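Local coordinates for protein (R)-specific enoyl-CoA hydratase (Pseudomonas aeruginosa, PDB 5CPG) that probably adds water stereospecifically to trans-2-enoyl-CoA, and removes it in reverse, to interconvert enoyl-CoA and (R)-3-hydroxyacyl-CoA, at residues A65-A70 with L99-E104; I81-T86 with E132-A137. All coordinates share one frame; numbering follows the deposited sequence. Where two conformers were deposited one is given.

Interaction 1 (A65-A70 with L99-E104); sequences ALISAA and LKVELE
Val-101 has CG1 anti to its backbone N (chi1 172°), while CG2 lies beside that N, and this splits its two methyls between three helix residues. CG1 meets Ala-70 CB at 3.9 Å and reaches Ile-67 CG1 at 4.2 Å. CG2 rests against Leu-66 CB, 3.9 Å away, and also lies near the backbone N of Ile-67. Val-101 thus fits against one turn of the helix, and its side chain crosses that of Ile-67 at about a right angle. Leu-66 and Leu-99 also cross at about a right angle, and only their CD1 methyls meet, 4.0 Å apart. At the other end Leu-103 brings CD1 to 3.8 Å from Ala-70 CB, and the same methyl also reaches the Ala-70 carbonyl. The small side chain of Ala-70 therefore touches both Val-101 and Leu-103. All six touching residues are buried, and the side chains that meet are all apolar. The axes of the short segments approach to 8.9 Å and run at 49° to each other. Ile-67 also touches strands 81-89 and 113-121, and Ala-70 touches Tyr-19 of strand 16-22, so helix 62-73 lies across several strands of the hotdog sheet.

Interaction 2 (I81-T86 with E132-A137); sequences IYLGQT and EAEIMA
Glu-134 O accepts two backbone N-H groups, from Leu-83 N at 2.9 Å and from Gly-84 N at 3.0 Å. Both donors are modestly tilted from its carbonyl plane. Leu-83 and Gly-84 both face Glu-134, so strand 81-86 carries one extra residue here and the register shifts by one. Gly-84 O in turn accepts Glu-134 N at 2.8 Å, with the donor above the carbonyl plane. Leu-83 lays its side chain obliquely over that of Glu-134, with CD1 3.8 Å from OE2. That carboxylate forms a salt bridge with Arg-113. On the other face, the Tyr-82 ring brings CE1 to 4.0 Å from Ala-133 CB, which lies at the ring edge. Tyr-82 OH donates to Gln-85 OE1 over 2.6 Å, with the acceptor in the ring plane. A bend at chi2 (75°) turns Gln-85 CD back toward the strand pair. Its NE2 bonds Thr-86 O and Thr-118 OG1. Together these bonds fix the rotation of the amide. Near the end, Thr-86 N bonds Glu-132 O at 2.8 Å. Gly-84 to Thr-86 also pair with an antiparallel strand of the second subunit, continuing the sheet across the interface. The arrangement is a classic beta bulge between antiparallel strands of a hotdog fold.

In the fold
The centres of interactions 1 and 2 lie about 13 Å apart, and both involve the same five-stranded antiparallel sheet. The segments alternate along the chain: 65-70, 81-86, 99-104, then 132-137. Strand 113-121 separates strands 98-109 and 127-136 in the sheet, and strand 81-89, beside 127-136, is one of its two outermost strands within the chain. Interaction 1 sets helix 62-73 on the sheet, while interaction 2 joins two of its strands. They touch directly where Ile-67 CG2 packs on Gln-85 OE1 at 3.5 Å and Ser-68 CB on Tyr-82 CE2 at 3.6 Å. Both also reach the second subunit. The helix and strand 81-89 therefore link the hotdog core to the dimer interface.

Interaction 1 (A65-A70 with L99-E104)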
# COMPACT_ATOMS: atom_id res chain seq x y z
N ALA A 65 -0.91 3.32 0.83
CA ALA A 65 -2.31 3.34 0.52
C ALA A 65 -2.90 4.76 0.50
O ALA A 65 -3.64 5.12 -0.43
CB ALA A 65 -3.08 2.45 1.52
N LEU A 66 -2.61 5.55 1.52
CA LEU A 66 -3.14 6.92 1.60
C LEU A 66 -2.61 7.78 0.47
O LEU A 66 -3.36 8.52 -0.14
CB LEU A 66 -2.77 7.53 2.97
CG LEU A 66 -3.44 6.78 4.13
CD1 LEU A 66 -2.93 7.35 5.44
CD2 LEU A 66 -4.97 6.93 4.03
N ILE A 67 -1.30 7.67 0.17
CA ILE A 67 -0.71 8.39 -0.95
C ILE A 67 -1.44 8.05 -2.25
O ILE A 67 -1.77 8.95 -3.02
CB ILE A 67 0.79 8.06 -1.09
CG1 ILE A 67 1.56 8.79 0.01
CG2 ILE A 67 1.32 8.45 -2.46
CD1 ILE A 67 3.03 8.28 0.21
N SER A 68 -1.70 6.76 -2.48
CA SER A 68 -2.32 6.38 -3.76
C SER A 68 -3.71 6.95 -3.87
O SER A 68 -4.13 7.35 -4.96
CB SER A 68 -2.36 4.86 -3.93
OG SER A 68 -3.25 4.26 -3.01
N ALA A 69 -4.43 7.02 -2.75
CA ALA A 69 -5.80 7.57 -2.79
C ALA A 69 -5.75 9.10 -3.01
O ALA A 69 -6.62 9.66 -3.70
CB ALA A 69 -6.57 7.21 -1.51
N ALA A 70 -4.75 9.77 -2.44
CA ALA A 70 -4.61 11.22 -2.65
C ALA A 70 -4.40 11.50 -4.12
O ALA A 70 -4.98 12.41 -4.68
CB ALA A 70 -3.43 11.78 -1.86
N LEU A 99 -2.60 11.63 10.06
CA LEU A 99 -1.61 11.83 9.00
C LEU A 99 -2.11 12.81 7.97
O LEU A 99 -3.29 12.86 7.65
CB LEU A 99 -1.27 10.49 8.31
CG LEU A 99 -0.73 9.43 9.23
CD1 LEU A 99 -0.40 8.18 8.40
CD2 LEU A 99 0.50 9.92 9.98
N LYS A 100 -1.18 13.57 7.41
CA LYS A 100 -1.46 14.44 6.29
C LYS A 100 -0.55 14.08 5.13
O LYS A 100 0.68 14.11 5.28
CB LYS A 100 -1.25 15.91 6.69
CG LYS A 100 -1.37 16.88 5.53
CD LYS A 100 -1.05 18.28 5.99
CE LYS A 100 0.30 18.30 6.76
NZ LYS A 100 0.72 19.65 7.27
N VAL A 101 -1.15 13.66 4.02
CA VAL A 101 -0.42 13.45 2.78
C VAL A 101 -0.30 14.78 2.07
O VAL A 101 -1.30 15.51 1.90
CB VAL A 101 -1.12 12.45 1.85
CG1 VAL A 101 -0.42 12.42 0.51
CG2 VAL A 101 -1.16 11.05 2.50
N GLU A 102 0.93 15.12 1.72
CA GLU A 102 1.17 16.31 0.90
C GLU A 102 1.68 15.88 -0.47
O GLU A 102 2.68 15.18 -0.54
CB GLU A 102 2.17 17.24 1.56
CG GLU A 102 2.34 18.51 0.70
CD GLU A 102 3.51 19.41 1.08
OE1 GLU A 102 4.66 18.93 1.22
OE2 GLU A 102 3.27 20.62 1.21
N LEU A 103 0.99 16.29 -1.51
CA LEU A 103 1.43 16.00 -2.88
C LEU A 103 2.01 17.26 -3.45
O LEU A 103 1.49 18.34 -3.21
CB LEU A 103 0.27 15.54 -3.76
CG LEU A 103 -0.49 14.30 -3.29
CD1 LEU A 103 -1.59 13.99 -4.29
CD2 LEU A 103 0.50 13.14 -3.13
N GLU A 104 3.03 17.14 -4.29
CA GLU A 104 3.51 18.32 -5.00
C GLU A 104 3.96 17.95 -6.41
O GLU A 104 4.72 17.01 -6.56
CB GLU A 104 4.69 18.95 -4.26
CG GLU A 104 5.15 20.27 -4.94
CD GLU A 104 6.40 20.86 -4.29
OE1 GLU A 104 6.73 20.48 -3.14
OE2 GLU A 104 7.07 21.71 -4.94

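Interaction 2 (I81-T86 with E132-A137)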
# COMPACT_ATOMS: atom_id res chain seq x y z
N ILE A 81 -3.21 7.42 -14.26
CA ILE A 81 -2.63 6.09 -14.33
C ILE A 81 -1.37 6.05 -13.47
O ILE A 81 -0.52 6.93 -13.55
CB ILE A 81 -2.29 5.69 -15.77
CG1 ILE A 81 -3.60 5.65 -16.57
CG2 ILE A 81 -1.64 4.32 -15.80
CD1 ILE A 81 -3.39 5.21 -18.00
N TYR A 82 -1.30 5.07 -12.58
CA TYR A 82 -0.16 4.92 -11.66
C TYR A 82 0.91 4.14 -12.32
O TYR A 82 0.69 3.00 -12.73
CB TYR A 82 -0.70 4.26 -10.38
CG TYR A 82 -0.06 4.59 -9.03
CD1 TYR A 82 0.92 5.55 -8.88
CD2 TYR A 82 -0.55 3.99 -7.89
CE1 TYR A 82 1.47 5.84 -7.59
CE2 TYR A 82 -0.02 4.27 -6.61
CZ TYR A 82 0.96 5.19 -6.47
OH TYR A 82 1.40 5.41 -5.19
N LEU A 83 2.08 4.76 -12.48
CA LEU A 83 3.18 4.05 -13.13
C LEU A 83 4.20 3.55 -12.13
O LEU A 83 4.76 2.49 -12.33
CB LEU A 83 3.88 4.93 -14.15
CG LEU A 83 2.94 5.42 -15.24
CD1 LEU A 83 3.71 6.37 -16.11
CD2 LEU A 83 2.50 4.23 -16.08
N GLY A 84 4.49 4.33 -11.07
CA GLY A 84 5.49 3.89 -10.11
C GLY A 84 5.40 4.69 -8.82
O GLY A 84 4.85 5.82 -8.81
N GLN A 85 5.97 4.13 -7.76
CA GLN A 85 5.99 4.83 -6.48
C GLN A 85 7.21 4.42 -5.71
O GLN A 85 7.51 3.22 -5.56
CB GLN A 85 4.71 4.49 -5.69
CG GLN A 85 4.69 5.02 -4.26
CD GLN A 85 4.44 6.53 -4.23
OE1 GLN A 85 3.44 7.00 -4.76
NE2 GLN A 85 5.34 7.28 -3.59
N THR A 86 7.87 5.43 -5.13
CA THR A 86 8.94 5.16 -4.19
C THR A 86 8.54 5.63 -2.80
O THR A 86 7.92 6.64 -2.66
CB THR A 86 10.25 5.83 -4.64
OG1 THR A 86 10.54 5.36 -5.96
CG2 THR A 86 11.41 5.49 -3.73
N GLU A 132 8.32 9.59 -3.99
CA GLU A 132 7.85 10.23 -5.19
C GLU A 132 7.07 9.22 -6.06
O GLU A 132 7.32 8.01 -5.99
CB GLU A 132 9.04 10.85 -5.96
CG GLU A 132 10.30 9.95 -6.05
CD GLU A 132 11.24 9.97 -4.79
OE1 GLU A 132 11.23 10.94 -3.99
OE2 GLU A 132 12.02 8.99 -4.62
N ALA A 133 6.09 9.73 -6.80
CA ALA A 133 5.28 8.91 -7.69
C ALA A 133 5.55 9.28 -9.14
O ALA A 133 5.83 10.44 -9.45
CB ALA A 133 3.81 9.12 -7.38
N GLU A 134 5.42 8.31 -10.05
CA GLU A 134 5.40 8.61 -11.47
C GLU A 134 4.00 8.22 -11.92
O GLU A 134 3.52 7.11 -11.62
CB GLU A 134 6.48 7.84 -12.25
CG GLU A 134 6.49 8.19 -13.78
CD GLU A 134 7.42 7.26 -14.63
OE1 GLU A 134 8.21 6.47 -14.06
OE2 GLU A 134 7.34 7.32 -15.88
N ILE A 135 3.32 9.15 -12.57
CA ILE A 135 1.96 8.90 -13.06
C ILE A 135 1.81 9.39 -14.49
O ILE A 135 2.60 10.18 -14.99
CB ILE A 135 0.92 9.63 -12.16
CG1 ILE A 135 1.20 11.13 -12.19
CG2 ILE A 135 0.99 9.03 -10.71
CD1 ILE A 135 0.22 12.01 -11.39
N MET A 136 0.75 8.91 -15.15
CA MET A 136 0.25 9.56 -16.36
C MET A 136 -0.99 10.33 -15.99
O MET A 136 -1.99 9.76 -15.54
CB MET A 136 -0.04 8.51 -17.46
CG MET A 136 -0.50 9.16 -18.76
SD MET A 136 -0.60 7.92 -20.06
CE MET A 136 0.96 7.13 -19.80
N ALA A 137 -0.93 11.65 -16.14
CA ALA A 137 -2.05 12.47 -15.71
C ALA A 137 -3.14 12.38 -16.76
O ALA A 137 -2.87 12.01 -17.91
CB ALA A 137 -1.59 13.94 -15.50